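Local coordinates for protein aminopeptidase N (Francisella tularensis subsp. tularensis, PDB 5DLL) that removes single amino acids from the N-terminus of peptides as a zinc metallopeptidase of the M1 family, and probably helps degrade intracellular peptides, at residues 120-123 against 128-131; 597-602 against 648-653. One frame throughout, in Å; residues are numbered along the deposited sequence.

Contact 1: 120-123 against 128-131; sequences GLYK and FSTQ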
ATOM      1  N   GLY A 120      12.644  -7.052  18.407  1.00 35.08           N
ATOM      2  CA  GLY A 120      12.562  -7.495  19.798  1.00 31.54           C
ATOM      3  C   GLY A 120      12.055  -6.381  20.689  1.00 32.07           C
ATOM      4  O   GLY A 120      11.272  -5.544  20.251  1.00 34.95           O
ATOM      5  N   LEU A 121      12.507  -6.361  21.935  1.00 33.26           N
ATOM      6  CA  LEU A 121      12.126  -5.305  22.861  1.00 33.80           C
ATOM      7  C   LEU A 121      13.148  -4.183  22.757  1.00 35.59           C
ATOM      8  O   LEU A 121      14.347  -4.425  22.886  1.00 40.43           O
ATOM      9  CB  LEU A 121      12.063  -5.855  24.288  1.00 32.85           C
ATOM     10  CG  LEU A 121      11.611  -4.908  25.399  1.00 35.13           C
ATOM     11  CD1 LEU A 121      10.250  -4.302  25.101  1.00 38.19           C
ATOM     12  CD2 LEU A 121      11.571  -5.669  26.713  1.00 38.42           C
ATOM     13  N   TYR A 122      12.681  -2.964  22.500  1.00 37.72           N
ATOM     14  CA  TYR A 122      13.556  -1.794  22.499  1.00 40.70           C
ATOM     15  C   TYR A 122      12.909  -0.629  23.239  1.00 39.10           C
ATOM     16  O   TYR A 122      11.751  -0.710  23.628  1.00 41.74           O
ATOM     17  CB  TYR A 122      13.957  -1.407  21.070  1.00 43.23           C
ATOM     18  CG  TYR A 122      12.808  -1.161  20.127  1.00 44.80           C
ATOM     19  CD1 TYR A 122      12.204   0.091  20.046  1.00 48.14           C
ATOM     20  CD2 TYR A 122      12.340  -2.174  19.295  1.00 46.14           C
ATOM     21  CE1 TYR A 122      11.151   0.322  19.175  1.00 49.00           C
ATOM     22  CE2 TYR A 122      11.291  -1.952  18.419  1.00 46.65           C
ATOM     23  CZ  TYR A 122      10.701  -0.704  18.366  1.00 47.35           C
ATOM     24  OH  TYR A 122       9.662  -0.480  17.501  1.00 49.53           O
ATOM     25  N   LYS A 123      13.668   0.442  23.446  1.00 45.98           N
ATOM     26  CA  LYS A 123      13.200   1.588  24.224  1.00 57.30           C
ATOM     27  C   LYS A 123      13.621   2.899  23.573  1.00 65.65           C
ATOM     28  O   LYS A 123      14.812   3.160  23.411  1.00 72.54           O
ATOM     29  CB  LYS A 123      13.749   1.510  25.647  1.00 60.22           C
ATOM     30  CG  LYS A 123      13.078   2.460  26.621  1.00 63.17           C
ATOM     31  CD  LYS A 123      13.650   2.286  28.015  1.00 75.29           C
ATOM     32  CE  LYS A 123      13.279   3.449  28.919  1.00 95.21           C
ATOM     33  NZ  LYS A 123      13.879   3.296  30.274  1.00115.81           N
ATOM     34  N   PHE A 128       8.952   1.524  26.408  1.00 42.58           N
ATOM     35  CA  PHE A 128       9.252   0.201  25.876  1.00 40.51           C
ATOM     36  C   PHE A 128       8.264  -0.125  24.777  1.00 38.47           C
ATOM     37  O   PHE A 128       7.087   0.217  24.865  1.00 41.02           O
ATOM     38  CB  PHE A 128       9.155  -0.873  26.957  1.00 42.05           C
ATOM     39  CG  PHE A 128      10.210  -0.772  28.015  1.00 40.63           C
ATOM     40  CD1 PHE A 128      11.452  -1.361  27.835  1.00 42.37           C
ATOM     41  CD2 PHE A 128       9.958  -0.099  29.201  1.00 40.50           C
ATOM     42  CE1 PHE A 128      12.423  -1.271  28.818  1.00 37.46           C
ATOM     43  CE2 PHE A 128      10.927  -0.013  30.184  1.00 36.52           C
ATOM     44  CZ  PHE A 128      12.156  -0.599  29.993  1.00 34.82           C
ATOM     45  N   SER A 129       8.751  -0.806  23.751  1.00 38.36           N
ATOM     46  CA  SER A 129       7.946  -1.135  22.585  1.00 39.61           C
ATOM     47  C   SER A 129       8.626  -2.283  21.857  1.00 37.68           C
ATOM     48  O   SER A 129       9.838  -2.436  21.949  1.00 42.01           O
ATOM     49  CB  SER A 129       7.817   0.093  21.673  1.00 37.97           C
ATOM     50  OG  SER A 129       7.490  -0.277  20.344  1.00 41.75           O
ATOM     51  N   THR A 130       7.849  -3.081  21.134  1.00 38.78           N
ATOM     52  CA  THR A 130       8.388  -4.241  20.432  1.00 39.78           C
ATOM     53  C   THR A 130       8.165  -4.156  18.934  1.00 39.25           C
ATOM     54  O   THR A 130       7.501  -3.248  18.431  1.00 38.74           O
ATOM     55  CB  THR A 130       7.730  -5.549  20.911  1.00 39.74           C
ATOM     56  OG1 THR A 130       6.338  -5.524  20.572  1.00 42.04           O
ATOM     57  CG2 THR A 130       7.891  -5.723  22.409  1.00 38.80           C
ATOM     58  N   GLN A 131       8.746  -5.125  18.239  1.00 38.15           N
ATOM     59  CA  GLN A 131       8.472  -5.380  16.835  1.00 39.26           C
ATOM     60  C   GLN A 131       8.985  -6.785  16.560  1.00 40.01           C
ATOM     61  O   GLN A 131      10.185  -7.039  16.674  1.00 45.31           O
ATOM     62  CB  GLN A 131       9.182  -4.362  15.943  1.00 40.10           C
ATOM     63  CG  GLN A 131       9.160  -4.691  14.460  1.00 40.79           C
ATOM     64  CD  GLN A 131       7.754  -4.812  13.909  1.00 45.70           C
ATOM     65  OE1 GLN A 131       6.862  -4.045  14.275  1.00 47.35           O
ATOM     66  NE2 GLN A 131       7.550  -5.776  13.017  1.00 47.98           N
TER
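Tyr122 and Ser129 form the close-knit middle of this contact, where the two backbones face each other as an antiparallel hydrogen-bonded pair. Tyr122 N bonds to Ser129 O at 2.9 Å, and Ser129 N returns one to Tyr122 O at 3.0 Å. The same Ser129 O also sits over the centre of the Tyr122 ring, 3.6 Å above its plane. That placement follows from chi1 of Tyr122, 55°, which sets CG between the backbone N and the carbonyl carbon and folds the ring back across the neighbouring strand. Gln131 CB then meets the ring at its edge, close to CE2. Strands 122-123 and 128-131 make a beta hairpin in the N-terminal domain of this M1 peptidase; 122-123 is an edge strand of a four-stranded antiparallel sheet, and on its other side 128-131 pairs with 201-204, partly through a backbone bond between Phe128 and Ala203. Strand 128-131 leads toward the active site, the Gln131 side chain lying about 10 Å from the zinc ion. Toward Gly120 the ladder slackens: Gln131 N reaches Gly120 O at 3.3 Å, and the bond from Gly120 N to Gln131 O is weak. Leu121, where the chain turns a corner, touches Phe128 CB and Thr130 CG2 through CD1 on the face away from the tyrosine. The more open side lies at the other end. Lys123 is partly exposed and poorly ordered, which makes this end less certain; as modelled, its CD lies over one face of the Phe128 ring, offset toward the rim, a CH-pi contact 4.0 Å from CD to the ring centroid, and NZ bonds to Tyr164 OH. The Tyr164 ring also meets that of Phe128.

Contact 2: 597-602 against 648-653; sequences ILHDKD and KDDWLA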
ATOM      1  N   ILE A 597     -19.549  14.031 -20.562  1.00 60.61           N
ATOM      2  CA  ILE A 597     -19.028  13.481 -19.318  1.00 60.86           C
ATOM      3  C   ILE A 597     -19.006  14.579 -18.252  1.00 58.81           C
ATOM      4  O   ILE A 597     -19.419  14.362 -17.113  1.00 61.33           O
ATOM      5  CB  ILE A 597     -17.607  12.904 -19.499  1.00 72.27           C
ATOM      6  CG1 ILE A 597     -17.617  11.697 -20.456  1.00 81.45           C
ATOM      7  CG2 ILE A 597     -17.004  12.511 -18.153  1.00 76.94           C
ATOM      8  CD1 ILE A 597     -18.089  10.395 -19.843  1.00 85.74           C
ATOM      9  N   LEU A 598     -18.537  15.763 -18.640  1.00 58.41           N
ATOM     10  CA  LEU A 598     -18.440  16.906 -17.729  1.00 59.06           C
ATOM     11  C   LEU A 598     -19.786  17.328 -17.145  1.00 56.38           C
ATOM     12  O   LEU A 598     -19.853  17.732 -15.986  1.00 63.78           O
ATOM     13  CB  LEU A 598     -17.778  18.097 -18.439  1.00 61.18           C
ATOM     14  CG  LEU A 598     -17.712  19.438 -17.702  1.00 62.89           C
ATOM     15  CD1 LEU A 598     -16.935  19.327 -16.400  1.00 68.56           C
ATOM     16  CD2 LEU A 598     -17.091  20.488 -18.611  1.00 67.12           C
ATOM     17  N   HIS A 599     -20.848  17.233 -17.942  1.00 52.67           N
ATOM     18  CA  HIS A 599     -22.187  17.630 -17.494  1.00 55.24           C
ATOM     19  C   HIS A 599     -23.077  16.452 -17.082  1.00 60.47           C
ATOM     20  O   HIS A 599     -24.287  16.620 -16.923  1.00 76.53           O
ATOM     21  CB  HIS A 599     -22.886  18.452 -18.586  1.00 52.82           C
ATOM     22  CG  HIS A 599     -22.305  19.817 -18.776  1.00 49.03           C
ATOM     23  ND1 HIS A 599     -22.393  20.802 -17.818  1.00 51.84           N
ATOM     24  CD2 HIS A 599     -21.634  20.363 -19.818  1.00 47.52           C
ATOM     25  CE1 HIS A 599     -21.799  21.897 -18.258  1.00 53.45           C
ATOM     26  NE2 HIS A 599     -21.332  21.656 -19.470  1.00 50.90           N
ATOM     27  N   ASP A 600     -22.489  15.271 -16.894  1.00 67.07           N
ATOM     28  CA  ASP A 600     -23.256  14.097 -16.478  1.00 67.65           C
ATOM     29  C   ASP A 600     -23.703  14.293 -15.030  1.00 72.66           C
ATOM     30  O   ASP A 600     -22.880  14.523 -14.138  1.00 68.63           O
ATOM     31  CB  ASP A 600     -22.431  12.810 -16.628  1.00 68.06           C
ATOM     32  CG  ASP A 600     -23.302  11.559 -16.727  1.00 69.87           C
ATOM     33  OD1 ASP A 600     -24.253  11.414 -15.928  1.00 70.32           O
ATOM     34  OD2 ASP A 600     -23.029  10.715 -17.607  1.00 64.20           O
ATOM     35  N   LYS A 601     -25.014  14.208 -14.814  1.00 79.69           N
ATOM     36  CA  LYS A 601     -25.618  14.519 -13.522  1.00 84.24           C
ATOM     37  C   LYS A 601     -25.725  13.297 -12.612  1.00 87.68           C
ATOM     38  O   LYS A 601     -25.713  13.438 -11.389  1.00 90.57           O
ATOM     39  CB  LYS A 601     -26.998  15.140 -13.732  1.00 89.97           C
ATOM     40  CG  LYS A 601     -26.972  16.411 -14.566  1.00 90.83           C
ATOM     41  CD  LYS A 601     -28.337  17.076 -14.607  1.00104.58           C
ATOM     42  CE  LYS A 601     -28.284  18.409 -15.336  1.00105.62           C
ATOM     43  NZ  LYS A 601     -29.616  19.078 -15.360  1.00115.47           N
ATOM     44  N   ASP A 602     -25.834  12.111 -13.208  1.00 68.50           N
ATOM     45  CA  ASP A 602     -25.913  10.854 -12.456  1.00 89.70           C
ATOM     46  C   ASP A 602     -24.686   9.986 -12.734  1.00 85.93           C
ATOM     47  O   ASP A 602     -24.758   8.978 -13.440  1.00 95.13           O
ATOM     48  CB  ASP A 602     -27.206  10.099 -12.795  1.00 95.10           C
ATOM     49  CG  ASP A 602     -28.401  10.599 -12.000  1.00 94.49           C
ATOM     50  OD1 ASP A 602     -28.392  10.463 -10.755  1.00 76.70           O
ATOM     51  OD2 ASP A 602     -29.353  11.116 -12.624  1.00 95.79           O
ATOM     52  N   LYS A 648     -14.362  26.614 -22.031  1.00 49.04           N
ATOM     53  CA  LYS A 648     -14.100  27.572 -20.951  1.00 53.98           C
ATOM     54  C   LYS A 648     -15.347  27.899 -20.128  1.00 55.48           C
ATOM     55  O   LYS A 648     -15.280  27.963 -18.901  1.00 61.41           O
ATOM     56  CB  LYS A 648     -13.495  28.865 -21.504  1.00 59.53           C
ATOM     57  CG  LYS A 648     -12.881  29.739 -20.425  1.00 68.70           C
ATOM     58  CD  LYS A 648     -12.129  30.928 -21.001  1.00 81.51           C
ATOM     59  CE  LYS A 648     -11.171  31.511 -19.971  1.00 78.70           C
ATOM     60  NZ  LYS A 648     -10.943  32.970 -20.165  1.00 79.70           N
ATOM     61  N   ASP A 649     -16.472  28.114 -20.809  1.00 58.31           N
ATOM     62  CA  ASP A 649     -17.742  28.415 -20.142  1.00 57.08           C
ATOM     63  C   ASP A 649     -18.218  27.239 -19.294  1.00 56.83           C
ATOM     64  O   ASP A 649     -18.802  27.435 -18.224  1.00 50.53           O
ATOM     65  CB  ASP A 649     -18.830  28.774 -21.165  1.00 57.86           C
ATOM     66  CG  ASP A 649     -18.557  30.088 -21.889  1.00 62.21           C
ATOM     67  OD1 ASP A 649     -17.812  30.942 -21.359  1.00 65.12           O
ATOM     68  OD2 ASP A 649     -19.099  30.268 -22.998  1.00 63.52           O
ATOM     69  N   ASP A 650     -17.963  26.024 -19.780  1.00 56.60           N
ATOM     70  CA  ASP A 650     -18.370  24.800 -19.085  1.00 59.20           C
ATOM     71  C   ASP A 650     -17.580  24.603 -17.791  1.00 56.69           C
ATOM     72  O   ASP A 650     -18.158  24.262 -16.757  1.00 57.18           O
ATOM     73  CB  ASP A 650     -18.180  23.565 -19.977  1.00 67.78           C
ATOM     74  CG  ASP A 650     -18.900  23.679 -21.313  1.00 72.61           C
ATOM     75  OD1 ASP A 650     -18.672  24.680 -22.030  1.00 75.96           O
ATOM     76  OD2 ASP A 650     -19.676  22.756 -21.649  1.00 67.79           O
ATOM     77  N   TRP A 651     -16.262  24.809 -17.859  1.00 46.52           N
ATOM     78  CA  TRP A 651     -15.396  24.699 -16.680  1.00 43.07           C
ATOM     79  C   TRP A 651     -15.854  25.669 -15.593  1.00 41.81           C
ATOM     80  O   TRP A 651     -15.916  25.311 -14.420  1.00 39.59           O
ATOM     81  CB  TRP A 651     -13.919  24.978 -17.030  1.00 41.80           C
ATOM     82  CG  TRP A 651     -13.331  24.054 -18.062  1.00 37.23           C
ATOM     83  CD1 TRP A 651     -12.783  24.408 -19.265  1.00 39.12           C
ATOM     84  CD2 TRP A 651     -13.240  22.632 -17.986  1.00 35.04           C
ATOM     85  NE1 TRP A 651     -12.358  23.291 -19.943  1.00 36.21           N
ATOM     86  CE2 TRP A 651     -12.628  22.186 -19.182  1.00 36.25           C
ATOM     87  CE3 TRP A 651     -13.613  21.688 -17.024  1.00 34.71           C
ATOM     88  CZ2 TRP A 651     -12.381  20.837 -19.436  1.00 35.53           C
ATOM     89  CZ3 TRP A 651     -13.369  20.348 -17.277  1.00 34.67           C
ATOM     90  CH2 TRP A 651     -12.761  19.936 -18.473  1.00 36.20           C
ATOM     91  N   LEU A 652     -16.169  26.896 -16.004  1.00 45.91           N
ATOM     92  CA  LEU A 652     -16.661  27.935 -15.098  1.00 48.87           C
ATOM     93  C   LEU A 652     -18.005  27.569 -14.465  1.00 48.25           C
ATOM     94  O   LEU A 652     -18.214  27.785 -13.269  1.00 51.02           O
ATOM     95  CB  LEU A 652     -16.790  29.266 -15.848  1.00 48.57           C
ATOM     96  CG  LEU A 652     -17.424  30.438 -15.092  1.00 55.17           C
ATOM     97  CD1 LEU A 652     -16.683  30.728 -13.796  1.00 56.96           C
ATOM     98  CD2 LEU A 652     -17.458  31.673 -15.977  1.00 61.87           C
ATOM     99  N   ALA A 653     -18.914  27.030 -15.277  1.00 47.41           N
ATOM    100  CA  ALA A 653     -20.259  26.672 -14.816  1.00 50.38           C
ATOM    101  C   ALA A 653     -20.214  25.560 -13.770  1.00 48.69           C
ATOM    102  O   ALA A 653     -20.763  25.696 -12.669  1.00 48.08           O
ATOM    103  CB  ALA A 653     -21.124  26.246 -15.997  1.00 50.43           C
TER
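Leu598 lays its CD2 methyl over one face of the Trp651 indole, 4.2 Å from the centroid of the six-membered ring, in a CH-pi contact offset toward the rim. CD1, the other branch, touches Trp651 CZ3 at 3.8 Å, and CD2 also packs against Asp650 CB. The CB of Leu598 points toward helix 648-658, and chi1 of 174° and chi2 of 60° together bring both methyls to it. Trp651 is also held at NE1, which bonds to Leu643 O, while its ring stacks with Tyr683. Beside this apolar patch lies a polar one that is less buried. His599, the first residue to leave the helical conformation after helix 588-598, donates from NE2 to Asp650 OD2 at 2.9 Å. The oxygen lies in the imidazole plane, but the donor reaches it on the anti side, 35° out of the carboxylate plane. Lys595 adds a long, weak ion pair to the same oxygen, which may favour the charged carboxylate. A His-carboxylate bond thus ties the residue just past the C-terminal end of helix 588-598 to the first turn of helix 648-658, with leucine-tryptophan packing alongside, in the helical, ARM-repeat-like C-terminal region of this aminopeptidase.

Contacts 1 and 2 lie on opposite sides of the chain's centre, their centres about 55 Å apart and their nearest atoms about 44 Å apart. They follow one another along the chain: the hairpin of contact 1 closes in the N-terminal domain long before contact 2 joins helices 588-598 and 648-658 in the C-terminal helical domain. Sheet and helical region share no element; the M1 peptidase domain and the Ig-like domain come between them in sequence. Contact 1 is the one closer to the zinc ion, which His309, His313 and Glu332 hold. It therefore belongs to a domain that approaches the active site, whereas contact 2 is packing within the distant helical region.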